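Local coordinates for ubiquinone biosynthesis protein UbiJ (Escherichia coli, PDB 6H6P), which binds hydrophobic ubiquinone biosynthetic intermediates through its SCP2 domain and is essential for the stability of the Ubi complex, at the interface of chains A and B. Numbering follows the deposited sequence. Chains: chain A/B, Ubiquinone biosynthesis protein UbiJ.

The interface of chains A and B. Residues chain A 41, 44; chain B 47, 62, 71, 74.
With CG trans to the backbone nitrogen (chi1 -158°), the indole of B:Trp74 reaches across to chain A, where the A:Leu44 side chain runs alongside it, pointing the other way. The pyrrole N-H at the edge of the ring meets the main-chain carbonyl of A:Ser41, the last residue of helix 37-41: NE1 of B:Trp74 donates to O of A:Ser41, 3.2 Å away. The bond is fairly straight, 162° at the hydrogen, and the oxygen lies almost in the ring plane, although the donor sits somewhat out of the carbonyl plane. A:Leu44 packs alongside the indole, with CB 3.6 Å from CZ2 of B:Trp74 and CD1 3.5 Å from NE1 of B:Trp74. The two methyls of this leucine then part: CD1 of A:Leu44 meets CD1 of B:Leu71 tip to tip at 3.7 Å, while the leucine and B:Val62 side chains cross roughly at right angles, and CD2 of A:Leu44 lies 3.7 Å from both B:Val62 methyls, CG1 and CG2. Were B:Trp74 an alanine, the A:Ser41 carbonyl would probably lose its N-H partner and the CB side of A:Leu44 its indole neighbour. With its symmetry twin, this edge-on N-H bond and the leucine against strands 57-63 and 68-71 join two SCP2 lipid-binding domains in the crystal; if the pairing exists outside it, which the structure alone does not show, it could support the protein's self-association.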
loop_
_atom_site.group_PDB
_atom_site.type_symbol
_atom_site.label_atom_id
_atom_site.label_comp_id
_atom_site.label_asym_id
_atom_site.label_seq_id
_atom_site.Cartn_x
_atom_site.Cartn_y
_atom_site.Cartn_z
ATOM N N SER A 41 -13.292 -9.249 3.617
ATOM C CA SER A 41 -13.042 -9.721 4.987
ATOM C C SER A 41 -13.276 -11.218 5.206
ATOM O O SER A 41 -12.771 -11.785 6.172
ATOM C CB SER A 41 -13.846 -8.902 5.988
ATOM O OG SER A 41 -15.242 -9.113 5.852
ATOM N N LEU A 44 -9.841 -12.845 4.210
ATOM C CA LEU A 44 -8.745 -12.512 5.115
ATOM C C LEU A 44 -7.901 -13.708 5.586
ATOM O O LEU A 44 -8.372 -14.574 6.336
ATOM C CB LEU A 44 -9.281 -11.731 6.318
ATOM C CG LEU A 44 -9.218 -10.221 6.233
ATOM C CD1 LEU A 44 -9.892 -9.598 7.424
ATOM C CD2 LEU A 44 -7.802 -9.749 6.215
ATOM N N VAL B 47 -2.793 -15.319 10.172
ATOM C CA VAL B 47 -3.572 -14.437 11.027
ATOM C C VAL B 47 -3.174 -14.764 12.465
ATOM O O VAL B 47 -3.264 -15.922 12.896
ATOM C CB VAL B 47 -5.104 -14.566 10.783
ATOM C CG1 VAL B 47 -5.881 -13.609 11.692
ATOM C CG2 VAL B 47 -5.447 -14.309 9.321
ATOM N N VAL B 62 -2.918 -9.605 10.265
ATOM C CA VAL B 62 -2.995 -10.389 9.024
ATOM C C VAL B 62 -1.716 -10.111 8.219
ATOM O O VAL B 62 -1.434 -8.954 7.914
ATOM C CB VAL B 62 -4.296 -10.109 8.222
ATOM C CG1 VAL B 62 -4.437 -11.094 7.066
ATOM C CG2 VAL B 62 -5.523 -10.167 9.140
ATOM N N LEU B 71 -6.303 -5.261 12.766
ATOM C CA LEU B 71 -7.747 -5.111 12.930
ATOM C C LEU B 71 -8.140 -5.190 14.396
ATOM O O LEU B 71 -7.540 -5.942 15.161
ATOM C CB LEU B 71 -8.508 -6.215 12.160
ATOM C CG LEU B 71 -8.011 -6.616 10.774
ATOM C CD1 LEU B 71 -8.562 -7.925 10.392
ATOM C CD2 LEU B 71 -8.405 -5.635 9.752
ATOM N N TRP B 74 -12.516 -9.122 14.317
ATOM C CA TRP B 74 -12.576 -10.148 13.290
ATOM C C TRP B 74 -13.475 -11.262 13.761
ATOM O O TRP B 74 -13.337 -11.745 14.892
ATOM C CB TRP B 74 -11.205 -10.660 12.785
ATOM C CG TRP B 74 -11.292 -11.299 11.420
ATOM C CD1 TRP B 74 -11.987 -10.835 10.338
ATOM C CD2 TRP B 74 -10.670 -12.524 10.999
ATOM N NE1 TRP B 74 -11.882 -11.720 9.288
ATOM C CE2 TRP B 74 -11.067 -12.759 9.662
ATOM C CE3 TRP B 74 -9.796 -13.442 11.618
ATOM C CZ2 TRP B 74 -10.633 -13.881 8.938
ATOM C CZ3 TRP B 74 -9.368 -14.548 10.899
ATOM C CH2 TRP B 74 -9.766 -14.748 9.569
#